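Local coordinates for protein Tv2483 (Treponema vincentii, PDB 6DET) that binds L-arginine with high selectivity as a solute-binding lipoprotein, probably handing it to an ABC transporter for uptake, at residues P47-R52 and D193-L198; L120-I125 and E217-A222. All blocks are in the same frame, centred on the assembly; numbering follows the deposited sequence.

Contact 1 of 2, residues P47-R52 and D193-L198. With ARG (arginine), chain B.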
loop_
_atom_site.group_PDB
_atom_site.type_symbol
_atom_site.label_atom_id
_atom_site.label_comp_id
_atom_site.label_asym_id
_atom_site.label_seq_id
_atom_site.Cartn_x
_atom_site.Cartn_y
_atom_site.Cartn_z
ATOM N N PRO A 47 0.592 8.871 -2.028
ATOM C CA PRO A 47 1.824 9.483 -2.558
ATOM C C PRO A 47 2.861 8.448 -2.986
ATOM O O PRO A 47 2.941 7.347 -2.432
ATOM C CB PRO A 47 2.335 10.340 -1.384
ATOM C CG PRO A 47 1.080 10.655 -0.561
ATOM C CD PRO A 47 0.277 9.351 -0.667
ATOM N N ILE A 48 3.649 8.818 -4.007
ATOM C CA ILE A 48 4.686 7.974 -4.623
ATOM C C ILE A 48 4.160 6.738 -5.359
ATOM O O ILE A 48 4.590 6.462 -6.486
ATOM C CB ILE A 48 5.743 7.569 -3.575
ATOM C CG1 ILE A 48 6.117 8.782 -2.704
ATOM C CG2 ILE A 48 6.963 7.020 -4.284
ATOM C CD1 ILE A 48 7.295 8.545 -1.719
ATOM N N LEU A 49 3.251 5.966 -4.749
ATOM C CA LEU A 49 2.835 4.687 -5.336
ATOM C C LEU A 49 1.764 4.840 -6.421
ATOM O O LEU A 49 1.825 4.154 -7.449
ATOM C CB LEU A 49 2.303 3.772 -4.235
ATOM C CG LEU A 49 3.276 3.393 -3.089
ATOM C CD1 LEU A 49 2.565 2.434 -2.131
ATOM C CD2 LEU A 49 4.548 2.775 -3.646
ATOM N N SER A 50 0.764 5.694 -6.202
ATOM C CA SER A 50 -0.359 5.821 -7.131
ATOM C C SER A 50 -1.161 7.051 -6.758
ATOM O O SER A 50 -2.037 6.969 -5.893
ATOM C CB SER A 50 -1.290 4.599 -7.118
ATOM O OG SER A 50 -1.741 4.304 -5.809
ATOM N N PHE A 51 -0.836 8.172 -7.397
ATOM C CA PHE A 51 -1.414 9.473 -7.068
ATOM C C PHE A 51 -1.641 10.243 -8.368
ATOM O O PHE A 51 -1.244 9.808 -9.452
ATOM C CB PHE A 51 -0.509 10.249 -6.107
ATOM C CG PHE A 51 0.802 10.656 -6.714
ATOM C CD1 PHE A 51 1.871 9.768 -6.743
ATOM C CD2 PHE A 51 0.970 11.917 -7.268
ATOM C CE1 PHE A 51 3.076 10.127 -7.330
ATOM C CE2 PHE A 51 2.171 12.288 -7.843
ATOM C CZ PHE A 51 3.237 11.385 -7.870
ATOM N N ARG A 52 -2.319 11.398 -8.264
ATOM C CA ARG A 52 -2.623 12.235 -9.431
ATOM C C ARG A 52 -1.566 13.323 -9.607
ATOM O O ARG A 52 -1.309 14.096 -8.684
ATOM C CB ARG A 52 -3.998 12.901 -9.287
ATOM C CG ARG A 52 -5.156 11.937 -9.150
ATOM C CD ARG A 52 -5.751 11.582 -10.501
ATOM N NE ARG A 52 -6.788 10.560 -10.418
ATOM C CZ ARG A 52 -7.340 9.994 -11.485
ATOM N NH1 ARG A 52 -6.953 10.370 -12.705
ATOM N NH2 ARG A 52 -8.273 9.056 -11.337
ATOM N N ASP A 193 1.875 4.719 6.519
ATOM C CA ASP A 193 2.906 3.798 6.051
ATOM C C ASP A 193 4.155 4.599 5.726
ATOM O O ASP A 193 4.089 5.646 5.065
ATOM C CB ASP A 193 2.495 2.996 4.806
ATOM C CG ASP A 193 1.403 1.967 5.063
ATOM O OD1 ASP A 193 1.031 1.703 6.223
ATOM O OD2 ASP A 193 0.923 1.377 4.053
ATOM N N LEU A 194 5.298 4.100 6.198
ATOM C CA LEU A 194 6.569 4.725 5.872
ATOM C C LEU A 194 6.726 4.964 4.376
ATOM O O LEU A 194 7.127 6.056 3.956
ATOM C CB LEU A 194 7.715 3.848 6.395
ATOM C CG LEU A 194 9.122 4.375 6.134
ATOM C CD1 LEU A 194 9.337 5.682 6.869
ATOM C CD2 LEU A 194 10.136 3.330 6.593
ATOM N N ILE A 195 6.412 3.955 3.545
ATOM C CA ILE A 195 6.774 4.002 2.124
ATOM C C ILE A 195 6.153 5.219 1.433
ATOM O O ILE A 195 6.823 5.924 0.664
ATOM C CB ILE A 195 6.367 2.691 1.415
ATOM C CG1 ILE A 195 7.390 1.588 1.749
ATOM C CG2 ILE A 195 6.246 2.884 -0.084
ATOM C CD1 ILE A 195 8.754 1.733 1.017
ATOM N N TYR A 196 4.865 5.469 1.658
ATOM C CA TYR A 196 4.249 6.591 0.951
ATOM C C TYR A 196 4.507 7.911 1.645
ATOM O O TYR A 196 4.148 8.956 1.088
ATOM C CB TYR A 196 2.725 6.365 0.714
ATOM C CG TYR A 196 1.798 6.335 1.926
ATOM C CD1 TYR A 196 1.069 5.184 2.246
ATOM C CD2 TYR A 196 1.585 7.484 2.690
ATOM C CE1 TYR A 196 0.207 5.166 3.320
ATOM C CE2 TYR A 196 0.738 7.477 3.772
ATOM C CZ TYR A 196 0.039 6.341 4.088
ATOM O OH TYR A 196 -0.824 6.352 5.161
ATOM N N SER A 197 5.188 7.881 2.796
ATOM C CA SER A 197 5.522 9.060 3.602
ATOM C C SER A 197 6.950 9.566 3.388
ATOM O O SER A 197 7.322 10.605 3.953
ATOM C CB SER A 197 5.337 8.718 5.073
ATOM O OG SER A 197 3.999 8.393 5.315
ATOM N N LEU A 198 7.754 8.888 2.563
ATOM C CA LEU A 198 9.174 9.233 2.495
ATOM C C LEU A 198 9.395 10.679 2.056
ATOM O O LEU A 198 10.267 11.366 2.600
ATOM C CB LEU A 198 9.903 8.263 1.571
ATOM C CG LEU A 198 9.987 6.865 2.178
ATOM C CD1 LEU A 198 10.483 5.877 1.150
ATOM C CD2 LEU A 198 10.870 6.850 3.422
HETATM N N ARG B . -0.930 -0.643 3.388
HETATM C CA ARG B . -2.357 -0.230 3.424
HETATM C C ARG B . -3.243 -1.461 3.276
HETATM O O ARG B . -2.750 -2.490 2.776
HETATM C CB ARG B . -2.670 0.766 2.307
HETATM C CG ARG B . -1.977 2.116 2.453
HETATM C CD ARG B . -2.231 3.069 1.289
HETATM N NE ARG B . -3.634 3.430 1.226
HETATM C CZ ARG B . -4.491 3.002 0.306
HETATM N NH1 ARG B . -5.766 3.388 0.407
HETATM N NH2 ARG B . -4.102 2.193 -0.680
HETATM O OXT ARG B . -4.429 -1.415 3.631
#
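Tyr-196 and Pro-47 meet obliquely where segment 47-52, a loop leading into strand 51-52, reaches the short, weakly bonded helix 194-197. The carbonyl of Pro-47 comes within 3.3 Å, from O to Tyr-196 CB, while the pyrrolidine ring lies beside Tyr-196 CB and CD2, with Pro-47 CD 4.1 Å from Tyr-196 CD2. Tyr-196 places its CG between its own backbone N and carbonyl carbon (chi1 67°), a torsion that turns the ring back from the loop and over the preceding turn. There the carbonyl oxygen of Asp-193 sits above the centre of one ring face. The CE1 side of the ring reaches the bound arginine, with Tyr-196 CE1 3.8 Å from the ligand CD; this approach, like that of Pro-47, is oblique.

Beyond the proline, two aliphatic side chains complete the junction. Ile-48 extends CD1 to the backbone of the helix, 3.6 Å from Ile-195 O, and on to Leu-198 CB. Leu-49 crosses Ile-195 at about a right angle, branch against branch, with Leu-49 CD2 3.9 Å from Ile-195 CG2. No hydrogen bond joins the two segments, which meet by van der Waals contact; Phe-255 of helix 246-255 packs on Ile-48, Ile-195 and Leu-198.

The polar work is done at the start of the second segment. Asp-193 OD2 accepts a hydrogen bond of 2.8 Å from N of the ligand, and the same oxygen also bonds Tyr-219 OH, while Asp-193 OD1 pairs with Lys-124. Two partners on OD2 and a lysine on OD1 should hold the carboxylate in place and favour its charged form. An aspartate gripping the ligand's alpha-amino group is a hallmark of the amino-acid site in family 3 solute-binding proteins, here occupied by arginine.

Contact 2 of 2, residues L120-I125 and E217-A222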
loop_
_atom_site.group_PDB
_atom_site.type_symbol
_atom_site.label_atom_id
_atom_site.label_comp_id
_atom_site.label_asym_id
_atom_site.label_seq_id
_atom_site.Cartn_x
_atom_site.Cartn_y
_atom_site.Cartn_z
ATOM N N LEU A 120 8.122 -4.663 -1.856
ATOM C CA LEU A 120 8.683 -3.616 -0.995
ATOM C C LEU A 120 8.520 -4.019 0.458
ATOM O O LEU A 120 7.582 -4.746 0.796
ATOM C CB LEU A 120 7.986 -2.256 -1.173
ATOM C CG LEU A 120 8.182 -1.484 -2.482
ATOM C CD1 LEU A 120 7.243 -0.282 -2.576
ATOM C CD2 LEU A 120 9.665 -1.069 -2.585
ATOM N N GLN A 121 9.445 -3.540 1.319
ATOM C CA GLN A 121 9.238 -3.546 2.760
ATOM C C GLN A 121 8.537 -2.265 3.169
ATOM O O GLN A 121 8.668 -1.228 2.516
ATOM C CB GLN A 121 10.557 -3.633 3.532
ATOM C CG GLN A 121 11.138 -4.988 3.578
ATOM C CD GLN A 121 12.381 -4.963 4.422
ATOM O OE1 GLN A 121 13.378 -4.387 4.014
ATOM N NE2 GLN A 121 12.292 -5.488 5.632
ATOM N N ASN A 122 7.779 -2.350 4.249
ATOM C CA ASN A 122 7.121 -1.178 4.797
ATOM C C ASN A 122 7.072 -1.312 6.307
ATOM O O ASN A 122 7.303 -2.388 6.875
ATOM C CB ASN A 122 5.715 -1.019 4.224
ATOM C CG ASN A 122 4.993 0.162 4.814
ATOM O OD1 ASN A 122 5.437 1.314 4.654
ATOM N ND2 ASN A 122 3.884 -0.109 5.510
ATOM N N ALA A 123 6.803 -0.187 6.957
ATOM C CA ALA A 123 6.556 -0.161 8.378
ATOM C C ALA A 123 5.449 0.852 8.612
ATOM O O ALA A 123 5.391 1.867 7.921
ATOM C CB ALA A 123 7.791 0.252 9.156
ATOM N N LYS A 124 4.567 0.551 9.555
ATOM C CA LYS A 124 3.608 1.532 10.035
ATOM C C LYS A 124 4.294 2.356 11.114
ATOM O O LYS A 124 4.914 1.809 12.020
ATOM C CB LYS A 124 2.379 0.843 10.588
ATOM C CG LYS A 124 1.419 0.441 9.432
ATOM C CD LYS A 124 0.215 -0.321 9.900
ATOM C CE LYS A 124 -0.720 -0.652 8.738
ATOM N NZ LYS A 124 -0.007 -0.947 7.459
ATOM N N ILE A 125 4.143 3.675 11.019
ATOM C CA ILE A 125 4.756 4.624 11.927
ATOM C C ILE A 125 3.667 5.557 12.450
ATOM O O ILE A 125 2.614 5.730 11.832
ATOM C CB ILE A 125 5.875 5.412 11.227
ATOM C CG1 ILE A 125 5.329 6.141 10.000
ATOM C CG2 ILE A 125 6.982 4.457 10.797
ATOM C CD1 ILE A 125 6.292 7.071 9.337
ATOM N N GLU A 217 6.493 -4.866 7.774
ATOM C CA GLU A 217 5.554 -5.440 6.815
ATOM C C GLU A 217 6.230 -5.610 5.471
ATOM O O GLU A 217 7.308 -5.059 5.207
ATOM C CB GLU A 217 4.311 -4.536 6.561
ATOM C CG GLU A 217 3.609 -4.018 7.741
ATOM C CD GLU A 217 2.487 -3.013 7.412
ATOM O OE1 GLU A 217 1.764 -2.665 8.369
ATOM O OE2 GLU A 217 2.364 -2.494 6.274
ATOM N N TYR A 218 5.515 -6.308 4.592
ATOM C CA TYR A 218 5.785 -6.359 3.172
ATOM C C TYR A 218 4.561 -5.897 2.404
ATOM O O TYR A 218 3.426 -6.125 2.840
ATOM C CB TYR A 218 6.112 -7.764 2.697
ATOM C CG TYR A 218 7.187 -8.395 3.538
ATOM C CD1 TYR A 218 8.519 -8.064 3.344
ATOM C CD2 TYR A 218 6.867 -9.309 4.533
ATOM C CE1 TYR A 218 9.505 -8.632 4.125
ATOM C CE2 TYR A 218 7.848 -9.885 5.312
ATOM C CZ TYR A 218 9.166 -9.544 5.107
ATOM O OH TYR A 218 10.147 -10.117 5.887
ATOM N N TYR A 219 4.814 -5.230 1.290
ATOM C CA TYR A 219 3.792 -4.873 0.321
ATOM C C TYR A 219 3.742 -5.969 -0.738
ATOM O O TYR A 219 4.769 -6.565 -1.076
ATOM C CB TYR A 219 4.119 -3.559 -0.378
ATOM C CG TYR A 219 3.806 -2.261 0.384
ATOM C CD1 TYR A 219 3.025 -2.256 1.520
ATOM C CD2 TYR A 219 4.246 -1.067 -0.132
ATOM C CE1 TYR A 219 2.686 -1.011 2.157
ATOM C CE2 TYR A 219 3.945 0.154 0.474
ATOM C CZ TYR A 219 3.169 0.162 1.610
ATOM O OH TYR A 219 2.828 1.385 2.163
ATOM N N THR A 220 2.557 -6.171 -1.292
ATOM C CA THR A 220 2.322 -7.151 -2.347
ATOM C C THR A 220 1.297 -6.580 -3.317
ATOM O O THR A 220 0.826 -5.433 -3.170
ATOM C CB THR A 220 1.860 -8.487 -1.736
ATOM O OG1 THR A 220 1.726 -9.499 -2.749
ATOM C CG2 THR A 220 0.537 -8.335 -1.031
ATOM N N PHE A 221 0.940 -7.384 -4.324
ATOM C CA PHE A 221 -0.222 -7.135 -5.162
ATOM C C PHE A 221 -1.187 -8.289 -4.927
ATOM O O PHE A 221 -0.767 -9.456 -4.945
ATOM C CB PHE A 221 0.160 -7.026 -6.630
ATOM C CG PHE A 221 1.205 -6.014 -6.908
ATOM C CD1 PHE A 221 1.073 -4.698 -6.434
ATOM C CD2 PHE A 221 2.336 -6.351 -7.622
ATOM C CE1 PHE A 221 2.069 -3.786 -6.697
ATOM C CE2 PHE A 221 3.318 -5.426 -7.879
ATOM C CZ PHE A 221 3.179 -4.146 -7.414
ATOM N N ALA A 222 -2.450 -7.966 -4.641
ATOM C CA ALA A 222 -3.447 -8.943 -4.188
ATOM C C ALA A 222 -4.354 -9.380 -5.340
ATOM O O ALA A 222 -4.857 -8.538 -6.094
ATOM C CB ALA A 222 -4.307 -8.352 -3.066
HETATM O O HOH W 1 9.538 -5.775 6.775
#
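Leu-120 lies against Tyr-219, with Leu-120 CD1 at the ring edge, 3.9 Å from Tyr-219 CD2. Its backbone O accepts a nearly straight bond from Tyr-219 N (171°). On the other face of the sheet, Gln-121 runs side by side with Tyr-218, and a water links Gln-121 NE2 to Glu-217 O. Asn-122 forms an antiparallel hydrogen-bonded pair with Glu-217, both backbone N-H groups donating. With CG anti to the backbone N (chi1 178°), Asn-122 lays CB over a face of Tyr-219, a CH-pi contact 3.9 Å from the ring centroid. Its ND2 then donates in its amide plane to Glu-217 OE2, 2.9 Å away, from above the carboxylate plane; Asn-122 OD1 accepts a hydrogen bond from Ile-195 N. Lys-124 crosses Glu-217 at about a right angle, and its bent end brings NZ to the syn lone pair of Glu-217 OE1 at 2.6 Å. Glu-217 OE2 is also hydrogen-bonded to Ser-104 OG. Set between the carboxylates of Glu-217 and Asp-193, the buried lysine is probably charged and would offset part of their combined negative charge, so this strand pair probably helps position the aspartate that holds the arginine.

In the fold
The centres of contacts 1 and 2 lie about 12 Å apart, both close to the centre of the molecule, and they touch directly. Along the sequence their segments alternate: 47-52, 120-125, 193-198, then 217-222. Strand 120-129 pairs with both 215-223 and 189-193 in one mixed sheet, and the latter strand runs into the short helix of contact 1. Leu-194 N is hydrogen-bonded to Ala-123 O at 2.8 Å, while Ile-195 packs on Gln-121. The chain thus returns repeatedly to the central region around the ligand. Contact 1 supplies two pocket residues and contact 2 a third, so distant parts of the sequence converge on one arginine site.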